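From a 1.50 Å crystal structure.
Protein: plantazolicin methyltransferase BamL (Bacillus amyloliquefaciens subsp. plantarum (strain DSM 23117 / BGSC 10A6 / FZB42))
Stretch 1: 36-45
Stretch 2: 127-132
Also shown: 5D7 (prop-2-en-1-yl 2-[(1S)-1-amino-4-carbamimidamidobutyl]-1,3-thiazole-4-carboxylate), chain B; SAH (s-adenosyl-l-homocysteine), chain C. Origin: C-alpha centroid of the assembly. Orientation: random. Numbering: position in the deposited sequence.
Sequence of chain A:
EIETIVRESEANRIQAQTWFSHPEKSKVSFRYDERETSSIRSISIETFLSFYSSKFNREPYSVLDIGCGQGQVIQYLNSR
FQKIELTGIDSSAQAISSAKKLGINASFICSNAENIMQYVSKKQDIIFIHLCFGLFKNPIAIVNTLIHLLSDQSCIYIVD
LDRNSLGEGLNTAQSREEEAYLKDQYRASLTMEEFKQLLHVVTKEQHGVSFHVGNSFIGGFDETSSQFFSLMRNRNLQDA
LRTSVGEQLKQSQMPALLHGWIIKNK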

# COMPACT_ATOMS: atom_id res chain seq x y z
N GLU A 36 10.59 -5.69 9.98
CA GLU A 36 10.67 -4.23 9.97
C GLU A 36 9.39 -3.52 9.52
O GLU A 36 9.21 -2.34 9.83
CB GLU A 36 11.85 -3.76 9.12
CG GLU A 36 13.22 -4.28 9.56
CD GLU A 36 13.75 -3.68 10.86
OE1 GLU A 36 13.19 -2.69 11.37
OE2 GLU A 36 14.75 -4.21 11.38
N THR A 37 8.52 -4.22 8.80
CA THR A 37 7.31 -3.58 8.26
C THR A 37 5.99 -4.08 8.84
O THR A 37 4.93 -3.50 8.57
CB THR A 37 7.25 -3.62 6.69
OG1 THR A 37 6.82 -4.91 6.23
CG2 THR A 37 8.60 -3.29 6.07
N SER A 38 6.02 -5.16 9.63
CA SER A 38 4.76 -5.74 10.10
C SER A 38 3.96 -4.80 11.00
O SER A 38 2.75 -4.77 10.90
CB SER A 38 4.98 -7.09 10.79
OG SER A 38 5.85 -6.97 11.89
N SER A 39 4.63 -4.01 11.85
CA SER A 39 3.89 -3.16 12.79
C SER A 39 3.19 -1.99 12.12
O SER A 39 2.18 -1.50 12.64
CB SER A 39 4.77 -2.69 13.97
OG SER A 39 5.78 -1.79 13.57
N ILE A 40 3.70 -1.54 10.98
CA ILE A 40 3.05 -0.45 10.24
C ILE A 40 1.79 -0.94 9.51
O ILE A 40 0.92 -0.14 9.17
CB ILE A 40 4.03 0.28 9.29
CG1 ILE A 40 3.53 1.69 8.93
CG2 ILE A 40 4.27 -0.51 8.02
CD1 ILE A 40 3.73 2.73 10.02
N ARG A 41 1.69 -2.25 9.29
CA ARG A 41 0.52 -2.82 8.61
C ARG A 41 -0.80 -2.40 9.26
O ARG A 41 -1.69 -1.86 8.59
CB ARG A 41 0.65 -4.34 8.56
CG ARG A 41 0.13 -4.98 7.29
CD ARG A 41 1.00 -6.18 6.90
NE ARG A 41 1.15 -7.14 7.98
CZ ARG A 41 2.15 -8.02 8.10
NH1 ARG A 41 3.13 -8.08 7.20
NH2 ARG A 41 2.17 -8.84 9.14
N SER A 42 -0.93 -2.63 10.57
CA SER A 42 -2.17 -2.28 11.26
C SER A 42 -2.41 -0.78 11.27
O SER A 42 -3.56 -0.34 11.23
CB SER A 42 -2.21 -2.83 12.69
OG SER A 42 -1.21 -2.25 13.50
N ILE A 43 -1.34 0.00 11.36
CA ILE A 43 -1.49 1.46 11.31
C ILE A 43 -2.03 1.93 9.96
O ILE A 43 -2.97 2.73 9.90
CB ILE A 43 -0.19 2.17 11.72
CG1 ILE A 43 0.07 1.88 13.19
CG2 ILE A 43 -0.28 3.67 11.46
CD1 ILE A 43 1.49 2.17 13.62
N SER A 44 -1.46 1.41 8.87
CA SER A 44 -1.96 1.75 7.55
C SER A 44 -3.41 1.32 7.33
O SER A 44 -4.19 2.08 6.76
CB SER A 44 -1.06 1.16 6.48
OG SER A 44 0.23 1.73 6.57
N ILE A 45 -3.75 0.11 7.79
CA ILE A 45 -5.12 -0.40 7.66
C ILE A 45 -6.10 0.46 8.46
O ILE A 45 -7.13 0.90 7.94
CB ILE A 45 -5.24 -1.88 8.08
CG1 ILE A 45 -4.40 -2.78 7.16
CG2 ILE A 45 -6.70 -2.30 8.14
CD1 ILE A 45 -4.14 -4.17 7.72
N ILE A 127 -9.43 0.28 -2.12
CA ILE A 127 -8.36 -0.42 -2.81
C ILE A 127 -7.06 -0.03 -2.11
O ILE A 127 -6.77 1.15 -1.95
CB ILE A 127 -8.35 -0.08 -4.32
CG1 ILE A 127 -9.70 -0.42 -4.96
CG2 ILE A 127 -7.20 -0.81 -5.01
CD1 ILE A 127 -9.85 0.01 -6.41
N PHE A 128 -6.32 -1.03 -1.65
CA PHE A 128 -5.13 -0.81 -0.81
C PHE A 128 -3.89 -1.25 -1.57
O PHE A 128 -3.84 -2.36 -2.12
CB PHE A 128 -5.30 -1.67 0.45
CG PHE A 128 -4.33 -1.37 1.58
CD1 PHE A 128 -3.87 -0.09 1.86
CD2 PHE A 128 -3.94 -2.41 2.42
CE1 PHE A 128 -3.03 0.15 2.94
CE2 PHE A 128 -3.10 -2.19 3.49
CZ PHE A 128 -2.65 -0.90 3.76
N ILE A 129 -2.89 -0.38 -1.64
CA ILE A 129 -1.62 -0.72 -2.29
C ILE A 129 -0.52 -0.42 -1.29
O ILE A 129 0.02 0.70 -1.24
CB ILE A 129 -1.38 0.08 -3.60
CG1 ILE A 129 -2.63 0.08 -4.50
CG2 ILE A 129 -0.19 -0.50 -4.33
CD1 ILE A 129 -2.44 0.87 -5.79
N HIS A 130 -0.17 -1.41 -0.48
CA HIS A 130 0.71 -1.19 0.65
C HIS A 130 2.11 -1.73 0.39
O HIS A 130 2.31 -2.93 0.17
CB HIS A 130 0.10 -1.87 1.90
CG HIS A 130 0.79 -1.53 3.19
ND1 HIS A 130 0.66 -0.31 3.81
CD2 HIS A 130 1.57 -2.29 3.99
CE1 HIS A 130 1.37 -0.32 4.93
NE2 HIS A 130 1.92 -1.52 5.07
N LEU A 131 3.08 -0.82 0.42
CA LEU A 131 4.50 -1.14 0.31
C LEU A 131 4.86 -1.99 -0.92
O LEU A 131 5.68 -2.93 -0.85
CB LEU A 131 5.03 -1.74 1.64
CG LEU A 131 4.76 -0.93 2.92
CD1 LEU A 131 5.29 -1.65 4.16
CD2 LEU A 131 5.35 0.47 2.82
N CYS A 132 4.25 -1.67 -2.07
CA CYS A 132 4.56 -2.42 -3.30
C CYS A 132 4.49 -1.65 -4.61
O CYS A 132 4.82 -2.20 -5.65
CB CYS A 132 3.69 -3.68 -3.40
SG CYS A 132 1.92 -3.40 -3.53
O9 5D7 B . 8.46 -0.30 4.29
C6 5D7 B . 9.63 -0.62 4.12
O7 5D7 B . 10.68 -0.04 4.94
C8 5D7 B . 10.41 1.00 5.87
C2 5D7 B . 10.03 -1.62 3.11
N3 5D7 B . 9.11 -2.37 2.44
C4 5D7 B . 9.63 -3.24 1.56
S5 5D7 B . 11.36 -3.12 1.59
C1 5D7 B . 11.37 -1.88 2.79
CA 5D7 B . 8.96 -4.22 0.67
N 5D7 B . 7.56 -4.27 1.05
CB 5D7 B . 9.12 -3.85 -0.81
CG 5D7 B . 8.93 -2.36 -1.16
CD 5D7 B . 8.38 -2.25 -2.57
NE 5D7 B . 8.33 -0.84 -2.95
CZ 5D7 B . 9.29 -0.09 -3.50
NH2 5D7 B . 9.08 1.12 -3.76
NH1 5D7 B . 10.42 -0.60 -3.79
C3 5D7 B . 11.72 1.42 6.50
C5 5D7 B . 11.78 1.81 7.76
N SAH C . 1.14 -5.45 0.39
CA SAH C . 2.24 -6.24 1.03
CB SAH C . 3.51 -6.14 0.19
CG SAH C . 4.21 -7.49 0.11
SD SAH C . 5.82 -7.38 -0.65
C SAH C . 2.52 -5.71 2.41
O SAH C . 1.78 -4.89 2.94
OXT SAH C . 3.51 -6.07 3.05
C5' SAH C . 5.43 -6.91 -2.31
C4' SAH C . 4.43 -7.85 -2.98
O4' SAH C . 4.02 -7.28 -4.23
C3' SAH C . 5.04 -9.21 -3.32
O3' SAH C . 4.26 -10.26 -2.71
C2' SAH C . 5.01 -9.27 -4.84
O2' SAH C . 4.80 -10.57 -5.40
C1' SAH C . 3.85 -8.34 -5.16
N9 SAH C . 3.82 -7.81 -6.54
C8 SAH C . 4.85 -7.25 -7.21
N7 SAH C . 4.46 -6.87 -8.45
C5 SAH C . 3.16 -7.18 -8.57
C6 SAH C . 2.15 -7.05 -9.63
N6 SAH C . 2.49 -6.48 -10.80
N1 SAH C . 0.89 -7.50 -9.37
C2 SAH C . 0.58 -8.07 -8.19
N3 SAH C . 1.46 -8.22 -7.16
C4 SAH C . 2.74 -7.81 -7.31

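Between stretches 36-45 and 127-132 the contact is small and mixed in character: 276 Å² is buried, both sides summed, and the axes of helix 36-45 and strand 127-130 run nearly antiparallel at 154°, no closer than 10.6 Å. Side chains must bridge that gap, and those of Phe128, His130 and Leu131, whose CA-to-CB bonds all point toward the helix, do much of the reaching.

Packing comes first. At one end Ile45 CG1 lies 3.9 Å from Phe128 CE2, while Ser44 CB meets the edge of the same ring, near its plane, 3.8 Å from Phe128 CZ. At the other end Leu131, just past the strand, places CD1 3.8 Å from Thr37 CB and 4.2 Å from Ile40 CG2.

Between these ends sits His130, in the t rotamer, its ring close to Ile40, Arg41 and Ser44. The ring is probably turned over in the model, so its polar pairing with Ser44 remains open.

Two backbone carbonyls of the second stretch bind the ligands. His130 O accepts a hydrogen bond from SAH N at 2.8 Å, and Leu131 O accepts one from 5D7 N at 3.0 Å. The pattern to read here is economical: side chains of Phe128, His130 and Leu131 face the helix, while the successive carbonyls of His130 and Leu131 accept hydrogen bonds from SAH and 5D7.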